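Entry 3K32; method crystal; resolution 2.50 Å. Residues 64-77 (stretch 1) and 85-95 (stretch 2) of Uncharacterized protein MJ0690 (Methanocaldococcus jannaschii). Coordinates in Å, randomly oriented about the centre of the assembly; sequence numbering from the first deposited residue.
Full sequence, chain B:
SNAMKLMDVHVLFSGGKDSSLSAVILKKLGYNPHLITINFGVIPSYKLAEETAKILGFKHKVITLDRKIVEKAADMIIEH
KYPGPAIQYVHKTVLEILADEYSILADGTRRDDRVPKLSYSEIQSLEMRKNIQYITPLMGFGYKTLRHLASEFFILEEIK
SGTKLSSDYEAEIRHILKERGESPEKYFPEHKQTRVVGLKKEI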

# COMPACT_ATOMS: atom_id res chain seq x y z
N THR B 64 23.64 13.72 -0.10
CA THR B 64 24.80 13.15 -0.76
C THR B 64 25.36 11.97 0.04
O THR B 64 25.67 12.11 1.23
CB THR B 64 25.87 14.22 -1.00
OG1 THR B 64 25.26 15.34 -1.66
CG2 THR B 64 27.00 13.68 -1.85
N LEU B 65 25.49 10.82 -0.61
CA LEU B 65 26.00 9.61 0.04
C LEU B 65 27.33 9.19 -0.58
O LEU B 65 27.69 9.67 -1.66
CB LEU B 65 24.98 8.48 -0.04
CG LEU B 65 24.05 8.37 1.19
CD1 LEU B 65 23.80 9.71 1.86
CD2 LEU B 65 22.75 7.68 0.85
N ASP B 66 28.05 8.31 0.09
CA ASP B 66 29.35 7.84 -0.39
C ASP B 66 29.23 7.14 -1.75
O ASP B 66 28.39 6.26 -1.95
CB ASP B 66 30.01 6.93 0.65
CG ASP B 66 31.48 6.64 0.34
OD1 ASP B 66 31.81 6.21 -0.80
OD2 ASP B 66 32.31 6.82 1.26
N ARG B 67 30.10 7.54 -2.69
CA ARG B 67 30.09 7.03 -4.05
C ARG B 67 30.38 5.52 -4.14
O ARG B 67 30.14 4.89 -5.17
CB ARG B 67 31.11 7.80 -4.88
CG ARG B 67 31.37 7.21 -6.26
CD ARG B 67 32.62 7.79 -6.91
NE ARG B 67 32.78 7.23 -8.25
CZ ARG B 67 32.73 7.93 -9.38
NH1 ARG B 67 32.55 9.24 -9.36
NH2 ARG B 67 32.87 7.30 -10.54
N LYS B 68 30.88 4.94 -3.06
CA LYS B 68 31.23 3.53 -3.04
C LYS B 68 29.98 2.66 -3.10
O LYS B 68 30.04 1.49 -3.52
CB LYS B 68 32.02 3.20 -1.78
CG LYS B 68 31.23 3.44 -0.49
CD LYS B 68 31.24 2.22 0.42
CE LYS B 68 31.66 2.59 1.84
NZ LYS B 68 33.05 3.16 1.88
N ILE B 69 28.85 3.22 -2.66
CA ILE B 69 27.60 2.49 -2.70
C ILE B 69 27.26 2.16 -4.15
O ILE B 69 26.91 1.02 -4.45
CB ILE B 69 26.45 3.28 -2.06
CG1 ILE B 69 26.70 3.46 -0.56
CG2 ILE B 69 25.14 2.54 -2.26
CD1 ILE B 69 25.99 4.61 0.02
N VAL B 70 27.40 3.14 -5.04
CA VAL B 70 27.13 2.90 -6.46
C VAL B 70 28.26 2.17 -7.16
O VAL B 70 28.01 1.40 -8.09
CB VAL B 70 26.76 4.20 -7.24
CG1 VAL B 70 25.30 4.56 -6.98
CG2 VAL B 70 27.71 5.37 -6.88
N GLU B 71 29.49 2.38 -6.71
CA GLU B 71 30.62 1.64 -7.26
C GLU B 71 30.34 0.15 -7.15
O GLU B 71 30.57 -0.62 -8.09
CB GLU B 71 31.92 2.01 -6.54
CG GLU B 71 32.43 3.41 -6.88
CD GLU B 71 32.85 3.56 -8.34
OE1 GLU B 71 33.01 2.52 -9.03
OE2 GLU B 71 33.03 4.71 -8.80
N LYS B 72 29.79 -0.25 -6.01
CA LYS B 72 29.47 -1.65 -5.78
C LYS B 72 28.24 -2.10 -6.59
O LYS B 72 28.19 -3.23 -7.09
CB LYS B 72 29.28 -1.92 -4.28
CG LYS B 72 28.81 -3.31 -3.99
CD LYS B 72 28.96 -3.66 -2.54
CE LYS B 72 28.79 -5.16 -2.33
NZ LYS B 72 29.69 -5.96 -3.22
N ALA B 73 27.26 -1.21 -6.74
CA ALA B 73 26.11 -1.51 -7.58
C ALA B 73 26.59 -1.77 -8.99
O ALA B 73 26.06 -2.63 -9.69
CB ALA B 73 25.10 -0.38 -7.57
N ALA B 74 27.59 -0.99 -9.40
CA ALA B 74 28.20 -1.19 -10.71
C ALA B 74 28.83 -2.59 -10.79
O ALA B 74 28.58 -3.34 -11.74
CB ALA B 74 29.23 -0.11 -10.98
N ASP B 75 29.61 -2.96 -9.78
CA ASP B 75 30.23 -4.28 -9.77
C ASP B 75 29.15 -5.33 -9.90
O ASP B 75 29.25 -6.23 -10.72
CB ASP B 75 31.06 -4.52 -8.50
CG ASP B 75 32.16 -3.48 -8.30
OD1 ASP B 75 32.61 -2.87 -9.30
OD2 ASP B 75 32.58 -3.27 -7.15
N MSE B 76 28.09 -5.19 -9.12
CA MSE B 76 26.99 -6.16 -9.12
C MSE B 76 26.24 -6.26 -10.46
O MSE B 76 25.88 -7.35 -10.90
CB MSE B 76 26.03 -5.85 -8.00
CG MSE B 76 26.68 -5.88 -6.64
SE MSE B 76 25.44 -5.35 -5.23
CE MSE B 76 24.14 -6.75 -5.52
N ILE B 77 26.00 -5.11 -11.09
CA ILE B 77 25.43 -5.10 -12.43
C ILE B 77 26.34 -5.89 -13.37
O ILE B 77 25.87 -6.75 -14.10
CB ILE B 77 25.29 -3.67 -12.97
CG1 ILE B 77 24.23 -2.91 -12.19
CG2 ILE B 77 24.90 -3.69 -14.42
CD1 ILE B 77 22.87 -3.52 -12.32
N PRO B 85 19.36 -7.16 -8.31
CA PRO B 85 20.18 -7.29 -7.10
C PRO B 85 20.90 -5.99 -6.76
O PRO B 85 20.99 -5.63 -5.58
CB PRO B 85 21.18 -8.38 -7.49
CG PRO B 85 20.43 -9.22 -8.50
CD PRO B 85 19.62 -8.23 -9.29
N ALA B 86 21.39 -5.29 -7.77
CA ALA B 86 22.07 -4.02 -7.55
C ALA B 86 21.15 -2.96 -6.99
O ALA B 86 21.52 -2.23 -6.07
CB ALA B 86 22.72 -3.52 -8.85
N ILE B 87 19.94 -2.88 -7.53
CA ILE B 87 18.99 -1.90 -7.04
C ILE B 87 18.61 -2.22 -5.61
O ILE B 87 18.58 -1.33 -4.76
CB ILE B 87 17.74 -1.82 -7.93
CG1 ILE B 87 18.13 -1.42 -9.35
CG2 ILE B 87 16.75 -0.80 -7.36
CD1 ILE B 87 18.79 -0.06 -9.44
N GLN B 88 18.31 -3.49 -5.33
CA GLN B 88 18.01 -3.90 -3.96
C GLN B 88 19.11 -3.40 -3.03
O GLN B 88 18.82 -2.68 -2.05
CB GLN B 88 17.91 -5.43 -3.84
CG GLN B 88 16.50 -5.98 -3.92
CD GLN B 88 15.55 -5.34 -2.92
OE1 GLN B 88 14.81 -4.43 -3.25
NE2 GLN B 88 15.57 -5.83 -1.68
N TYR B 89 20.35 -3.77 -3.33
CA TYR B 89 21.46 -3.45 -2.46
C TYR B 89 21.56 -1.96 -2.16
O TYR B 89 21.76 -1.57 -1.01
CB TYR B 89 22.81 -3.99 -2.99
CG TYR B 89 23.97 -3.25 -2.36
CD1 TYR B 89 24.39 -3.55 -1.07
CD2 TYR B 89 24.60 -2.21 -3.03
CE1 TYR B 89 25.43 -2.84 -0.46
CE2 TYR B 89 25.63 -1.49 -2.44
CZ TYR B 89 26.04 -1.81 -1.16
OH TYR B 89 27.07 -1.09 -0.59
N VAL B 90 21.44 -1.12 -3.18
CA VAL B 90 21.55 0.33 -3.00
C VAL B 90 20.41 0.85 -2.12
O VAL B 90 20.65 1.50 -1.11
CB VAL B 90 21.52 1.09 -4.35
CG1 VAL B 90 21.57 2.60 -4.11
CG2 VAL B 90 22.65 0.64 -5.26
N HIS B 91 19.18 0.54 -2.50
CA HIS B 91 18.00 1.05 -1.79
C HIS B 91 17.99 0.64 -0.30
O HIS B 91 17.71 1.46 0.58
CB HIS B 91 16.71 0.62 -2.50
CG HIS B 91 15.48 1.26 -1.95
ND1 HIS B 91 15.11 2.55 -2.27
CD2 HIS B 91 14.54 0.81 -1.09
CE1 HIS B 91 13.99 2.86 -1.64
NE2 HIS B 91 13.62 1.82 -0.92
N LYS B 92 18.30 -0.63 -0.04
CA LYS B 92 18.48 -1.10 1.32
C LYS B 92 19.55 -0.30 2.07
O LYS B 92 19.39 0.02 3.24
CB LYS B 92 18.88 -2.57 1.32
CG LYS B 92 17.74 -3.51 1.02
CD LYS B 92 18.19 -4.95 1.17
CE LYS B 92 17.05 -5.92 0.93
NZ LYS B 92 17.56 -7.30 0.69
N THR B 93 20.63 0.02 1.38
CA THR B 93 21.73 0.70 2.01
C THR B 93 21.32 2.13 2.29
O THR B 93 21.59 2.69 3.36
CB THR B 93 22.97 0.66 1.11
OG1 THR B 93 23.31 -0.71 0.84
CG2 THR B 93 24.14 1.36 1.76
N VAL B 94 20.65 2.73 1.33
CA VAL B 94 20.07 4.04 1.56
C VAL B 94 19.13 4.05 2.79
O VAL B 94 19.26 4.88 3.69
CB VAL B 94 19.40 4.58 0.30
CG1 VAL B 94 18.55 5.80 0.63
CG2 VAL B 94 20.47 4.90 -0.76
N LEU B 95 18.20 3.11 2.86
CA LEU B 95 17.30 3.06 4.02
C LEU B 95 18.01 2.96 5.39
O LEU B 95 17.65 3.70 6.32
CB LEU B 95 16.22 1.99 3.84
CG LEU B 95 15.14 2.36 2.80
CD1 LEU B 95 14.20 1.20 2.48
CD2 LEU B 95 14.33 3.54 3.27

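The two helices, 68-77 and 85-95, run nearly antiparallel, with 162° between their N-to-C directions and a closest approach of 8.7 Å between their axes. Their closest backbone register is at a pair of alanines, where Ala73 CA lies 4.8 Å from Ala86 CA. With only methyl groups between them, the backbones can come this near: Ala73 CB is 4.1 Å from Ala86 CB, and the Ala86 methyl also rests against the carbonyl oxygen of Ala73, with Ala86 CB 3.6 Å from Ala73 O. That oxygen remains engaged in its own helix, where Ala73 O accepts from Ile77 N at 2.8 Å.

Around this pair the larger apolar side chains close in. Ile77 CD1 reaches Ala86 CB at 3.5 Å; although the CA-to-CB bond of Ile77 points sideways, the end of its side chain comes nearer to the opposing helix. Met76, present as selenomethionine, contributes CB at 4.1 Å from Ala86 CB, while its terminal methyl, Met76 CE, sits 3.9 Å from Pro85 CB and 3.3 Å from Pro85 O. Val90 packs against both Ala73 and Ile69, with Val90 CG2 3.5 Å from Ala73 CB and Val90 CG1 4.0 Å from Ile69 CG2.

The two backbones draw apart from here toward the start of stretch 1. The CA-to-CA distance grows from the alanine pair to 6.4 Å between Ile69 CA and Val90 CA, and to 8.3 Å between Leu65 CA and Val94 CA. Larger side chains than those of the alanines meet across the wider gap: Ile69 CG1 meets Thr93 CG2 at 4.0 Å, and Leu65 CD2, in the loop before the first helix, touches Val94 CG2 at 3.9 Å. Thr93 thus offers its methyl to the neighbouring helix, while its hydroxyl turns back along its own, with Thr93 OG1 donating to Tyr89 O at 2.6 Å.

Tyr89 has the largest area covered across the contact and links its apolar centre to the exposed side. The carbonyl oxygen Ile69 O approaches the ring edge, 3.5 Å from Tyr89 CE2. Met76 SE packs 3.7 Å from Tyr89 CB and views the ring obliquely. Over one face lies the aliphatic part of Lys72, whose CD is 3.7 Å from Tyr89 CZ in an off-centre CH-pi contact. The ammonium group, Lys72 NZ, is 6.0 Å from the centroid of the Tyr89 ring, close to the ring normal but far enough that any cation-pi attraction is weak at most.

No hydrogen bond joins the two stretches, and the charged pairs beyond the contact lie within the first stretch. Asp66 precedes the turn into the helix and caps it, its OD1 accepting from Lys68 N at 2.8 Å. Next in sequence, Arg67 NE forms a salt bridge with Glu71 OE2, one turn further on, at 2.6 Å, supplemented by a weak hydrogen bond from Arg67 NH2 to Glu71 OE2 at 3.1 Å. The side chains of Asp66, Arg67 and Glu71 lie clear of the second helix.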